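Putative capsular polysaccharide biosynthesis protein (Streptococcus pneumoniae serotype 4, PDB 6EWJ) is probably a pyridoxal-phosphate-dependent sugar aminotransferase of the DegT/DnrJ/EryC1 family, serving teichoic acid biosynthesis in the pneumococcus. Local coordinates at residues 43-48 / 273-278; 55-60 / 215-220; 162-167 / 226-231; 170-175 / 194-199. All coordinates share one frame; numbering follows the deposited sequence.

Contact 1: 43-48 / 273-278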
loop_
_atom_site.group_PDB
_atom_site.type_symbol
_atom_site.label_atom_id
_atom_site.label_comp_id
_atom_site.label_asym_id
_atom_site.label_seq_id
_atom_site.Cartn_x
_atom_site.Cartn_y
_atom_site.Cartn_z
ATOM N N LYS A 43 -11.594 -7.627 -9.886
ATOM C CA LYS A 43 -13.048 -7.423 -9.886
ATOM C C LYS A 43 -13.770 -8.766 -9.697
ATOM O O LYS A 43 -14.697 -8.853 -8.919
ATOM C CB LYS A 43 -13.532 -6.660 -11.141
ATOM C CG LYS A 43 -12.791 -5.338 -11.428
ATOM C CD LYS A 43 -12.467 -4.504 -10.189
ATOM C CE LYS A 43 -11.895 -3.129 -10.529
ATOM N NZ LYS A 43 -11.381 -2.339 -9.367
ATOM N N GLU A 44 -13.294 -9.819 -10.334
ATOM C CA GLU A 44 -13.924 -11.149 -10.211
ATOM C C GLU A 44 -13.713 -11.655 -8.780
ATOM O O GLU A 44 -14.638 -12.214 -8.212
ATOM C CB GLU A 44 -13.357 -12.135 -11.244
ATOM C CG GLU A 44 -13.913 -13.557 -11.220
ATOM C CD GLU A 44 -15.386 -13.695 -11.614
ATOM O OE1 GLU A 44 -16.052 -12.693 -11.974
ATOM O OE2 GLU A 44 -15.912 -14.823 -11.519
ATOM N N LEU A 45 -12.541 -11.394 -8.189
ATOM C CA LEU A 45 -12.309 -11.839 -6.795
ATOM C C LEU A 45 -13.246 -11.144 -5.799
ATOM O O LEU A 45 -13.824 -11.792 -4.927
ATOM C CB LEU A 45 -10.853 -11.686 -6.356
ATOM C CG LEU A 45 -10.573 -12.139 -4.895
ATOM C CD1 LEU A 45 -10.887 -13.619 -4.630
ATOM C CD2 LEU A 45 -9.149 -11.804 -4.528
ATOM N N GLU A 46 -13.434 -9.851 -6.006
ATOM C CA GLU A 46 -14.359 -9.079 -5.199
ATOM C C GLU A 46 -15.782 -9.655 -5.320
ATOM O O GLU A 46 -16.508 -9.728 -4.332
ATOM C CB GLU A 46 -14.358 -7.622 -5.626
ATOM C CG GLU A 46 -13.041 -6.893 -5.287
ATOM C CD GLU A 46 -12.974 -5.492 -5.818
ATOM O OE1 GLU A 46 -13.799 -5.140 -6.683
ATOM O OE2 GLU A 46 -12.079 -4.707 -5.371
ATOM N N ARG A 47 -16.201 -9.911 -6.557
ATOM C CA ARG A 47 -17.548 -10.491 -6.816
ATOM C C ARG A 47 -17.719 -11.831 -6.077
ATOM O O ARG A 47 -18.671 -12.006 -5.316
ATOM C CB ARG A 47 -17.775 -10.619 -8.326
ATOM C CG ARG A 47 -17.970 -9.254 -9.011
ATOM C CD ARG A 47 -18.615 -9.348 -10.430
ATOM N NE ARG A 47 -17.746 -9.987 -11.423
ATOM C CZ ARG A 47 -16.751 -9.392 -12.094
ATOM N NH1 ARG A 47 -16.512 -8.096 -11.920
ATOM N NH2 ARG A 47 -16.005 -10.089 -12.945
ATOM N N ARG A 48 -16.779 -12.753 -6.264
ATOM C CA ARG A 48 -16.835 -14.059 -5.615
ATOM C C ARG A 48 -16.771 -13.978 -4.069
ATOM O O ARG A 48 -17.457 -14.706 -3.375
ATOM C CB ARG A 48 -15.737 -14.963 -6.177
ATOM C CG ARG A 48 -15.962 -15.351 -7.645
ATOM C CD ARG A 48 -14.925 -16.340 -8.128
ATOM N NE ARG A 48 -14.976 -17.517 -7.268
ATOM C CZ ARG A 48 -13.971 -18.369 -7.030
ATOM N NH1 ARG A 48 -12.786 -18.241 -7.640
ATOM N NH2 ARG A 48 -14.178 -19.392 -6.205
ATOM N N LEU A 273 -3.994 -15.510 -7.051
ATOM C CA LEU A 273 -3.831 -16.370 -5.905
ATOM C C LEU A 273 -5.137 -16.525 -5.167
ATOM O O LEU A 273 -5.523 -17.645 -4.822
ATOM C CB LEU A 273 -2.739 -15.820 -4.979
ATOM C CG LEU A 273 -1.297 -15.752 -5.508
ATOM C CD1 LEU A 273 -0.426 -15.041 -4.437
ATOM C CD2 LEU A 273 -0.762 -17.109 -5.816
ATOM N N GLY A 274 -5.830 -15.413 -4.974
ATOM C CA GLY A 274 -7.093 -15.381 -4.278
ATOM C C GLY A 274 -8.175 -16.199 -4.912
ATOM O O GLY A 274 -8.893 -16.900 -4.223
ATOM N N LEU A 275 -8.281 -16.169 -6.233
ATOM C CA LEU A 275 -9.345 -16.906 -6.926
ATOM C C LEU A 275 -9.227 -18.415 -6.694
ATOM O O LEU A 275 -10.239 -19.115 -6.504
ATOM C CB LEU A 275 -9.324 -16.609 -8.420
ATOM C CG LEU A 275 -9.723 -15.204 -8.853
ATOM C CD1 LEU A 275 -9.395 -14.973 -10.330
ATOM C CD2 LEU A 275 -11.193 -14.918 -8.603
ATOM N N VAL A 276 -7.992 -18.902 -6.797
ATOM C CA VAL A 276 -7.684 -20.315 -6.630
ATOM C C VAL A 276 -7.844 -20.719 -5.149
ATOM O O VAL A 276 -8.447 -21.751 -4.852
ATOM C CB VAL A 276 -6.265 -20.656 -7.158
ATOM C CG1 VAL A 276 -5.867 -22.085 -6.791
ATOM C CG2 VAL A 276 -6.251 -20.515 -8.666
ATOM N N GLN A 277 -7.314 -19.881 -4.247
ATOM C CA GLN A 277 -7.480 -20.083 -2.810
ATOM C C GLN A 277 -8.969 -20.208 -2.441
ATOM O O GLN A 277 -9.368 -21.077 -1.619
ATOM C CB GLN A 277 -6.828 -18.953 -2.022
ATOM C CG GLN A 277 -5.304 -18.975 -2.062
ATOM C CD GLN A 277 -4.668 -19.770 -0.934
ATOM O OE1 GLN A 277 -4.833 -19.428 0.234
ATOM N NE2 GLN A 277 -3.937 -20.806 -1.267
ATOM N N LEU A 278 -9.790 -19.365 -3.072
ATOM C CA LEU A 278 -11.208 -19.356 -2.809
ATOM C C LEU A 278 -11.871 -20.671 -3.294
ATOM O O LEU A 278 -12.671 -21.220 -2.576
ATOM C CB LEU A 278 -11.891 -18.100 -3.355
ATOM C CG LEU A 278 -13.336 -17.933 -2.844
ATOM C CD1 LEU A 278 -13.421 -17.752 -1.333
ATOM C CD2 LEU A 278 -13.970 -16.751 -3.565
#
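Helices 40-53 and 268-299 run the same way here, their segment axes 31° apart and 9.6 Å at closest approach, with L45 facing L275 where the backbones are nearest. G274 lets L45 lie directly on the helix backbone: it has no side chain on the face turned to L45, whose CD1 rests on the peptide of G274, 3.8 Å from its carbonyl carbon. L275 sends its CD2 methyl against the backbone of the other helix, 3.7 Å from L45 CA, and the same methyl touches CG of E44. R48, one turn after E44 on helix 40-53, reaches across to helix 268-299. Its chain bends at chi3 (58°), bringing R48 NH1 to the carbonyl oxygen of L275 at 2.9 Å; the oxygen is met on a lone pair, though the bond is bent to 144°. L278 slides past R48 in the opposite direction, its CD2 lying over one guanidinium face and 3.6 Å from R48 CB. The other terminal nitrogen, NH2, forms a salt bridge with D279, the residue after L278. A mainly apolar helix pair is closed along one margin by an arginine holding a main-chain carbonyl and a carboxylate, so its charge is probably well compensated.

Contact 2: 55-60 / 215-220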
loop_
_atom_site.group_PDB
_atom_site.type_symbol
_atom_site.label_atom_id
_atom_site.label_comp_id
_atom_site.label_asym_id
_atom_site.label_seq_id
_atom_site.Cartn_x
_atom_site.Cartn_y
_atom_site.Cartn_z
ATOM N N THR A 55 -22.318 -10.350 1.282
ATOM C CA THR A 55 -22.353 -8.890 1.290
ATOM C C THR A 55 -22.479 -8.432 -0.127
ATOM O O THR A 55 -22.189 -9.204 -1.034
ATOM C CB THR A 55 -21.068 -8.293 1.910
ATOM O OG1 THR A 55 -19.920 -8.917 1.321
ATOM C CG2 THR A 55 -21.067 -8.493 3.401
ATOM N N PRO A 56 -22.920 -7.191 -0.343
ATOM C CA PRO A 56 -23.189 -6.774 -1.735
ATOM C C PRO A 56 -21.965 -6.450 -2.532
ATOM O O PRO A 56 -21.924 -6.713 -3.733
ATOM C CB PRO A 56 -24.119 -5.547 -1.583
ATOM C CG PRO A 56 -23.896 -5.067 -0.216
ATOM C CD PRO A 56 -23.555 -6.290 0.624
ATOM N N LYS A 57 -20.948 -5.887 -1.879
ATOM C CA LYS A 57 -19.750 -5.463 -2.599
ATOM C C LYS A 57 -18.542 -5.680 -1.719
ATOM O O LYS A 57 -18.651 -5.543 -0.503
ATOM C CB LYS A 57 -19.800 -3.978 -2.923
ATOM C CG LYS A 57 -20.935 -3.481 -3.784
ATOM C CD LYS A 57 -20.899 -3.992 -5.213
ATOM C CE LYS A 57 -19.795 -3.367 -6.053
ATOM N NZ LYS A 57 -20.084 -3.586 -7.517
ATOM N N THR A 58 -17.410 -6.015 -2.349
ATOM C CA THR A 58 -16.131 -6.135 -1.628
ATOM C C THR A 58 -15.065 -5.296 -2.359
ATOM O O THR A 58 -15.090 -5.198 -3.605
ATOM C CB THR A 58 -15.722 -7.586 -1.542
ATOM O OG1 THR A 58 -16.768 -8.304 -0.861
ATOM C CG2 THR A 58 -14.420 -7.772 -0.807
ATOM N N VAL A 59 -14.188 -4.683 -1.578
ATOM C CA VAL A 59 -13.072 -3.857 -2.096
ATOM C C VAL A 59 -11.794 -4.570 -1.709
ATOM O O VAL A 59 -11.486 -4.710 -0.522
ATOM C CB VAL A 59 -13.075 -2.456 -1.500
ATOM C CG1 VAL A 59 -11.899 -1.636 -2.064
ATOM C CG2 VAL A 59 -14.389 -1.779 -1.760
ATOM N N CYS A 60 -11.124 -5.121 -2.704
ATOM C CA CYS A 60 -9.922 -5.901 -2.474
ATOM C C CYS A 60 -8.763 -4.912 -2.489
ATOM O O CYS A 60 -8.703 -4.022 -3.358
ATOM C CB CYS A 60 -9.702 -6.936 -3.543
ATOM S SG CYS A 60 -10.600 -8.452 -3.229
ATOM N N ALA A 215 -12.032 -4.919 2.325
ATOM C CA ALA A 215 -13.114 -4.264 3.065
ATOM C C ALA A 215 -14.456 -4.631 2.456
ATOM O O ALA A 215 -14.648 -4.613 1.230
ATOM C CB ALA A 215 -12.973 -2.763 3.002
ATOM N N THR A 216 -15.403 -4.910 3.318
ATOM C CA THR A 216 -16.768 -5.054 2.910
ATOM C C THR A 216 -17.696 -4.504 4.002
ATOM O O THR A 216 -17.236 -4.052 5.063
ATOM C CB THR A 216 -17.083 -6.528 2.541
ATOM O OG1 THR A 216 -18.351 -6.617 1.862
ATOM C CG2 THR A 216 -17.082 -7.427 3.798
ATOM N N TRP A 217 -19.002 -4.561 3.723
ATOM C CA TRP A 217 -20.010 -4.026 4.601
ATOM C C TRP A 217 -21.285 -4.826 4.440
ATOM O O TRP A 217 -21.599 -5.298 3.349
ATOM C CB TRP A 217 -20.282 -2.536 4.340
ATOM C CG TRP A 217 -20.665 -2.201 2.927
ATOM C CD1 TRP A 217 -21.949 -2.126 2.401
ATOM C CD2 TRP A 217 -19.774 -1.876 1.874
ATOM N NE1 TRP A 217 -21.888 -1.787 1.056
ATOM C CE2 TRP A 217 -20.556 -1.623 0.720
ATOM C CE3 TRP A 217 -18.375 -1.807 1.775
ATOM C CZ2 TRP A 217 -19.980 -1.290 -0.493
ATOM C CZ3 TRP A 217 -17.798 -1.476 0.535
ATOM C CH2 TRP A 217 -18.602 -1.227 -0.566
ATOM N N LYS A 218 -22.039 -4.953 5.515
ATOM C CA LYS A 218 -23.291 -5.673 5.403
ATOM C C LYS A 218 -24.355 -4.798 4.713
ATOM O O LYS A 218 -24.336 -3.571 4.803
ATOM C CB LYS A 218 -23.726 -6.232 6.758
ATOM C CG LYS A 218 -24.424 -5.277 7.694
ATOM C CD LYS A 218 -24.746 -6.040 8.981
ATOM C CE LYS A 218 -25.527 -5.188 9.958
ATOM N NZ LYS A 218 -25.622 -5.936 11.237
ATOM N N ALA A 219 -25.269 -5.458 4.006
ATOM C CA ALA A 219 -26.365 -4.767 3.340
ATOM C C ALA A 219 -27.089 -3.898 4.362
ATOM O O ALA A 219 -27.416 -4.351 5.444
ATOM C CB ALA A 219 -27.332 -5.771 2.702
ATOM N N ASN A 220 -27.347 -2.661 3.985
ATOM C CA ASN A 220 -28.059 -1.730 4.826
ATOM C C ASN A 220 -28.772 -0.741 3.910
ATOM O O ASN A 220 -28.139 -0.157 3.022
ATOM C CB ASN A 220 -27.082 -1.013 5.762
ATOM C CG ASN A 220 -27.784 -0.212 6.847
ATOM O OD1 ASN A 220 -28.771 0.493 6.580
ATOM N ND2 ASN A 220 -27.285 -0.312 8.082
#
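The hydroxyl of T216 is held by two oxygens. It gives its proton to the carbonyl oxygen of K57, with T216 OG1 and K57 O only 2.6 Å apart and the donor lying above the carbonyl plane, and it also meets the hydroxyl of T55 tip to tip, OG1 to OG1 at 2.8 Å. In T216, OG1 stands anti to the backbone N (chi1 -167°); T55 OG1 has T53 OG1 as a further partner. Beyond this point the two segments join as antiparallel strands in the seven-stranded large-domain sheet of fold type I PLP enzymes: 58-61 is an edge strand within this chain, and 213-217 is the strand that runs against both its neighbours. V59 and A215 are a hydrogen-bonded pair: V59 N to A215 O measures 2.8 Å and is nearly straight at 168°, while A215 N returns the bond to V59 O at 2.9 Å. W217, whose NE1 is bonded to D225, stands beside K57, both side chains pointing the same way, with W217 CZ2 3.6 Å from K57 CB. V59 brings CG2 to the W217 ring edge at CZ3, 4.1 Å away. K57 NZ makes a salt bridge with E226 on helix 225-236.

Contact 3: 162-167 / 226-231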
loop_
_atom_site.group_PDB
_atom_site.type_symbol
_atom_site.label_atom_id
_atom_site.label_comp_id
_atom_site.label_asym_id
_atom_site.label_seq_id
_atom_site.Cartn_x
_atom_site.Cartn_y
_atom_site.Cartn_z
ATOM N N SER A 162 -20.279 13.489 10.014
ATOM C CA SER A 162 -19.901 13.219 8.625
ATOM C C SER A 162 -21.096 12.595 7.916
ATOM O O SER A 162 -22.040 12.151 8.588
ATOM C CB SER A 162 -18.720 12.249 8.549
ATOM O OG SER A 162 -19.124 10.914 8.834
ATOM N N LYS A 163 -21.038 12.533 6.585
ATOM C CA LYS A 163 -22.091 11.926 5.793
ATOM C C LYS A 163 -22.487 10.549 6.330
ATOM O O LYS A 163 -23.632 10.334 6.729
ATOM C CB LYS A 163 -21.679 11.805 4.331
ATOM C CG LYS A 163 -22.755 11.173 3.448
ATOM C CD LYS A 163 -22.430 11.266 1.968
ATOM C CE LYS A 163 -21.481 10.176 1.533
ATOM N NZ LYS A 163 -21.145 10.281 0.076
ATOM N N TRP A 164 -21.528 9.639 6.369
ATOM C CA TRP A 164 -21.814 8.258 6.729
ATOM C C TRP A 164 -22.161 8.102 8.204
ATOM O O TRP A 164 -23.016 7.289 8.548
ATOM C CB TRP A 164 -20.676 7.330 6.307
ATOM C CG TRP A 164 -20.553 7.212 4.834
ATOM C CD1 TRP A 164 -19.490 7.604 4.071
ATOM C CD2 TRP A 164 -21.544 6.712 3.918
ATOM N NE1 TRP A 164 -19.751 7.373 2.739
ATOM C CE2 TRP A 164 -21.007 6.832 2.617
ATOM C CE3 TRP A 164 -22.838 6.185 4.071
ATOM C CZ2 TRP A 164 -21.704 6.407 1.473
ATOM C CZ3 TRP A 164 -23.532 5.773 2.939
ATOM C CH2 TRP A 164 -22.956 5.887 1.652
ATOM N N GLN A 165 -21.575 8.919 9.073
ATOM C CA GLN A 165 -21.964 8.886 10.500
ATOM C C GLN A 165 -23.419 9.289 10.720
ATOM O O GLN A 165 -24.080 8.759 11.617
ATOM C CB GLN A 165 -21.074 9.786 11.354
ATOM C CG GLN A 165 -19.639 9.296 11.486
ATOM C CD GLN A 165 -18.743 10.369 12.096
ATOM O OE1 GLN A 165 -19.181 11.157 12.937
ATOM N NE2 GLN A 165 -17.506 10.443 11.626
ATOM N N LYS A 166 -23.878 10.281 9.956
ATOM C CA LYS A 166 -25.297 10.671 9.994
ATOM C C LYS A 166 -26.206 9.563 9.525
ATOM O O LYS A 166 -27.287 9.416 10.063
ATOM C CB LYS A 166 -25.601 11.985 9.273
ATOM C CG LYS A 166 -26.794 12.733 9.835
ATOM C CD LYS A 166 -26.935 14.203 9.395
ATOM C CE LYS A 166 -25.650 15.023 9.174
ATOM N NZ LYS A 166 -25.146 14.954 7.773
ATOM N N ALA A 167 -25.769 8.800 8.523
ATOM C CA ALA A 167 -26.590 7.724 7.930
ATOM C C ALA A 167 -26.938 6.654 8.991
ATOM O O ALA A 167 -28.084 6.240 9.163
ATOM C CB ALA A 167 -25.845 7.115 6.730
ATOM N N GLU A 226 -23.012 0.848 -4.637
ATOM C CA GLU A 226 -22.124 1.316 -5.728
ATOM C C GLU A 226 -21.397 2.590 -5.339
ATOM O O GLU A 226 -20.196 2.736 -5.648
ATOM C CB GLU A 226 -22.884 1.519 -7.046
ATOM C CG GLU A 226 -23.306 0.242 -7.749
ATOM C CD GLU A 226 -22.149 -0.668 -8.142
ATOM O OE1 GLU A 226 -21.037 -0.204 -8.453
ATOM O OE2 GLU A 226 -22.346 -1.896 -8.141
ATOM N N GLU A 227 -22.112 3.514 -4.684
ATOM C CA GLU A 227 -21.513 4.785 -4.212
ATOM C C GLU A 227 -20.418 4.486 -3.172
ATOM O O GLU A 227 -19.331 5.072 -3.209
ATOM C CB GLU A 227 -22.598 5.714 -3.635
ATOM C CG GLU A 227 -22.130 7.035 -3.022
ATOM C CD GLU A 227 -23.265 7.815 -2.355
ATOM O OE1 GLU A 227 -24.463 7.545 -2.633
ATOM O OE2 GLU A 227 -22.982 8.723 -1.534
ATOM N N MET A 228 -20.713 3.572 -2.246
ATOM C CA MET A 228 -19.765 3.221 -1.174
ATOM C C MET A 228 -18.535 2.549 -1.770
ATOM O O MET A 228 -17.413 2.834 -1.393
ATOM C CB MET A 228 -20.426 2.284 -0.154
ATOM C CG MET A 228 -19.535 1.845 0.982
ATOM S SD MET A 228 -18.993 3.180 2.099
ATOM C CE MET A 228 -20.434 3.404 3.119
ATOM N N TYR A 229 -18.778 1.652 -2.716
ATOM C CA TYR A 229 -17.706 0.956 -3.427
ATOM C C TYR A 229 -16.838 1.975 -4.112
ATOM O O TYR A 229 -15.629 1.929 -3.977
ATOM C CB TYR A 229 -18.263 -0.010 -4.477
ATOM C CG TYR A 229 -17.214 -0.755 -5.296
ATOM C CD1 TYR A 229 -16.558 -1.880 -4.786
ATOM C CD2 TYR A 229 -16.876 -0.334 -6.568
ATOM C CE1 TYR A 229 -15.624 -2.570 -5.525
ATOM C CE2 TYR A 229 -15.917 -1.018 -7.321
ATOM C CZ TYR A 229 -15.311 -2.133 -6.798
ATOM O OH TYR A 229 -14.348 -2.808 -7.509
ATOM N N LYS A 230 -17.454 2.893 -4.847
ATOM C CA LYS A 230 -16.695 3.953 -5.551
ATOM C C LYS A 230 -15.820 4.850 -4.604
ATOM O O LYS A 230 -14.668 5.190 -4.941
ATOM C CB LYS A 230 -17.653 4.789 -6.399
ATOM C CG LYS A 230 -16.985 5.826 -7.263
ATOM C CD LYS A 230 -17.944 6.474 -8.285
ATOM C CE LYS A 230 -17.228 7.759 -8.854
ATOM N NZ LYS A 230 -15.994 7.452 -9.645
ATOM N N GLU A 231 -16.309 5.141 -3.404
ATOM C CA GLU A 231 -15.537 5.930 -2.411
ATOM C C GLU A 231 -14.274 5.211 -1.924
ATOM O O GLU A 231 -13.215 5.834 -1.747
ATOM C CB GLU A 231 -16.405 6.331 -1.197
ATOM C CG GLU A 231 -17.277 7.557 -1.495
ATOM C CD GLU A 231 -18.238 7.973 -0.376
ATOM O OE1 GLU A 231 -17.887 7.865 0.801
ATOM O OE2 GLU A 231 -19.375 8.411 -0.709
#
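The indole of W164 is the plate on which this Met-aromatic contact is built, reaching from the first turn of helix 163-168 to helix 225-236. The segment axes are 13.9 Å apart, so long side chains do all the bridging. M228 slides past W164 in the opposite direction and lays its terminal methyl over one face: CE sits 3.4 Å from the centroid of the six-membered ring, only 9° off the normal, a CH-pi contact. The bends at chi2 and chi3 fold the methionine into this position and bring SD over the five-membered ring. The opposite face carries the CE methylene of W164's own neighbour K163, offset toward the rim, so the indole is sandwiched between two aliphatic carbons. E231 meets the ring at its edge, tip to tip, with the carboxylate turned 45° from the indole plane. The bond from W164 NE1 to E231 OE1 is short, 2.7 Å, and straight; it lies in the ring plane but reaches the oxygen from above the carboxylate plane. V74 of helix 64-74 packs against W164, M228 and E231 alike.

K163 runs out anti to its backbone N and turns at chi3 to place its ammonium between E227 and E231, one helical turn apart, in a salt-bridge network. The two carboxylates would probably each be favoured in the charged form by the lysine. K163 NZ bonds E231 OE2 at 2.7 Å on the syn lone pair, and E227 OE2 at 2.9 Å on the anti one.

Contact 4: 170-175 / 194-199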
loop_
_atom_site.group_PDB
_atom_site.type_symbol
_atom_site.label_atom_id
_atom_site.label_comp_id
_atom_site.label_asym_id
_atom_site.label_seq_id
_atom_site.Cartn_x
_atom_site.Cartn_y
_atom_site.Cartn_z
ATOM N N ARG A 170 -25.468 6.208 14.908
ATOM C CA ARG A 170 -25.013 5.519 16.086
ATOM C C ARG A 170 -23.530 5.163 15.891
ATOM O O ARG A 170 -22.956 5.398 14.812
ATOM C CB ARG A 170 -25.858 4.254 16.300
ATOM C CG ARG A 170 -25.955 3.303 15.096
ATOM C CD ARG A 170 -26.324 1.885 15.557
ATOM N NE ARG A 170 -26.524 0.944 14.443
ATOM C CZ ARG A 170 -25.557 0.272 13.819
ATOM N NH1 ARG A 170 -24.279 0.442 14.143
ATOM N NH2 ARG A 170 -25.863 -0.570 12.839
ATOM N N ILE A 171 -22.934 4.569 16.915
ATOM C CA ILE A 171 -21.590 3.995 16.818
ATOM C C ILE A 171 -21.592 2.926 15.732
ATOM O O ILE A 171 -22.483 2.089 15.690
ATOM C CB ILE A 171 -21.124 3.395 18.169
ATOM C CG1 ILE A 171 -20.895 4.509 19.195
ATOM C CG2 ILE A 171 -19.809 2.632 18.010
ATOM C CD1 ILE A 171 -20.852 4.064 20.637
ATOM N N VAL A 172 -20.582 2.957 14.868
ATOM C CA VAL A 172 -20.452 1.996 13.783
ATOM C C VAL A 172 -19.564 0.864 14.288
ATOM O O VAL A 172 -18.498 1.124 14.928
ATOM C CB VAL A 172 -19.905 2.673 12.496
ATOM C CG1 VAL A 172 -19.590 1.634 11.419
ATOM C CG2 VAL A 172 -20.896 3.704 11.956
ATOM N N ILE A 173 -19.960 -0.386 13.997
ATOM C CA ILE A 173 -19.200 -1.531 14.443
ATOM C C ILE A 173 -18.455 -2.119 13.297
ATOM O O ILE A 173 -19.073 -2.566 12.354
ATOM C CB ILE A 173 -20.068 -2.606 15.123
ATOM C CG1 ILE A 173 -20.827 -1.987 16.298
ATOM C CG2 ILE A 173 -19.174 -3.736 15.612
ATOM C CD1 ILE A 173 -21.760 -2.940 17.008
ATOM N N VAL A 174 -17.120 -2.121 13.405
ATOM C CA VAL A 174 -16.235 -2.548 12.337
ATOM C C VAL A 174 -15.490 -3.775 12.807
ATOM O O VAL A 174 -14.619 -3.690 13.690
ATOM C CB VAL A 174 -15.223 -1.463 11.981
ATOM C CG1 VAL A 174 -14.226 -1.969 10.946
ATOM C CG2 VAL A 174 -15.960 -0.211 11.519
ATOM N N SER A 175 -15.758 -4.904 12.175
ATOM C CA SER A 175 -15.074 -6.150 12.501
ATOM C C SER A 175 -13.646 -6.224 11.969
ATOM O O SER A 175 -13.438 -6.140 10.729
ATOM C CB SER A 175 -15.841 -7.356 11.925
ATOM O OG SER A 175 -15.060 -8.550 12.122
ATOM N N ALA A 194 -21.038 -7.425 11.159
ATOM C CA ALA A 194 -20.701 -6.074 11.525
ATOM C C ALA A 194 -21.168 -5.124 10.443
ATOM O O ALA A 194 -21.503 -5.536 9.334
ATOM C CB ALA A 194 -19.208 -5.957 11.718
ATOM N N ASP A 195 -21.195 -3.847 10.789
ATOM C CA ASP A 195 -21.472 -2.791 9.810
ATOM C C ASP A 195 -20.450 -2.779 8.666
ATOM O O ASP A 195 -20.790 -2.750 7.479
ATOM C CB ASP A 195 -21.549 -1.442 10.511
ATOM C CG ASP A 195 -22.673 -1.369 11.500
ATOM O OD1 ASP A 195 -23.817 -1.788 11.175
ATOM O OD2 ASP A 195 -22.445 -0.863 12.628
ATOM N N PHE A 196 -19.191 -2.835 9.023
ATOM C CA PHE A 196 -18.093 -3.004 8.061
ATOM C C PHE A 196 -17.181 -4.101 8.586
ATOM O O PHE A 196 -17.103 -4.318 9.823
ATOM C CB PHE A 196 -17.267 -1.699 7.893
ATOM C CG PHE A 196 -18.012 -0.557 7.294
ATOM C CD1 PHE A 196 -18.853 0.227 8.075
ATOM C CD2 PHE A 196 -17.834 -0.215 5.972
ATOM C CE1 PHE A 196 -19.539 1.290 7.528
ATOM C CE2 PHE A 196 -18.497 0.862 5.408
ATOM C CZ PHE A 196 -19.362 1.616 6.183
ATOM N N THR A 197 -16.477 -4.767 7.671
ATOM C CA THR A 197 -15.521 -5.811 8.028
ATOM C C THR A 197 -14.231 -5.677 7.205
ATOM O O THR A 197 -14.291 -5.487 5.976
ATOM C CB THR A 197 -16.134 -7.220 7.852
ATOM O OG1 THR A 197 -17.367 -7.304 8.590
ATOM C CG2 THR A 197 -15.191 -8.312 8.326
ATOM N N SER A 198 -13.081 -5.826 7.865
ATOM C CA SER A 198 -11.797 -6.065 7.171
ATOM C C SER A 198 -11.316 -7.498 7.295
ATOM O O SER A 198 -11.339 -8.081 8.358
ATOM C CB SER A 198 -10.641 -5.147 7.694
ATOM O OG SER A 198 -10.618 -5.185 9.095
ATOM N N PHE A 199 -10.796 -8.003 6.205
ATOM C CA PHE A 199 -10.176 -9.303 6.113
ATOM C C PHE A 199 -8.727 -9.197 5.696
ATOM O O PHE A 199 -8.316 -8.218 5.026
ATOM C CB PHE A 199 -10.902 -10.136 5.045
ATOM C CG PHE A 199 -12.315 -10.525 5.411
ATOM C CD1 PHE A 199 -12.551 -11.563 6.286
ATOM C CD2 PHE A 199 -13.420 -9.874 4.827
ATOM C CE1 PHE A 199 -13.859 -11.933 6.648
ATOM C CE2 PHE A 199 -14.724 -10.241 5.163
ATOM C CZ PHE A 199 -14.931 -11.278 6.053
#
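Charge comes first at the entry to the two strands. R170 and D195 reach toward each other tip to tip in an end-on, two-nitrogen salt bridge: R170 NH1 meets D195 OD2 at 2.7 Å and NH2 meets D195 OD1 at 2.9 Å. Both bonds are almost straight, lie close to the guanidinium plane and use the syn lone pairs, with the two flat groups 28° apart. NH1 also gives an in-plane bond to the carbonyl oxygen of I171, which helps fix the rotation of the guanidinium. D195 OD2 takes a second strong bond on its anti lone pair from the main-chain nitrogen of I173, 2.9 Å away, so a buried carboxylate is gripped by three N-H groups and would probably stay ionised.

Strands 172-177 and 196-200 lie side by side and parallel in the mixed sheet of this PLP-dependent aminotransferase fold. S175 brackets T197: S175 N bonds F196 O at 2.8 Å, and S175 O accepts from S198 N at 2.9 Å, nearly along the C=O axis. The bonds from D195 N and F196 N to I173 O are weak. S175 OG is hydrogen-bonded to E136 and S177. The S198 side chain is about 5 Å from that of A64, which with S200 contacts pyridoxal phosphate when the cofactor is bound; it is absent here.

Apolar contacts divide between the two faces. On one, V172 CG1 touches the edge of the F196 ring at CD1, 3.7 Å, while V174 CG2 packs on F196 CB; I71 of helix 64-74 covers V174 and F196. On the other, S175 CB lies 3.7 Å from A194 CB.

Contacts 2 and 4 lie in the same sheet and are buried; strands 213-217 and 196-200 adjoin, T216 O accepting from T197 N, so antiparallel and parallel pairings are continuous. Contacts 1 and 3 are partly buried and join helices further out, one close-packed on a glycine, the other bridged by long side chains. E46 of helix 40-53 ties contact 1 to both neighbours, through C60 N in contact 2 and Y229 OH in contact 3. K57 and E226 form a salt bridge between contacts 2 and 3, while M228 CE, 3.7 Å from F196 CZ, joins contact 3 to contact 4. Arginine serves a carbonyl and a carboxylate in contact 1, but pairs end-on with a buried aspartate in contact 4.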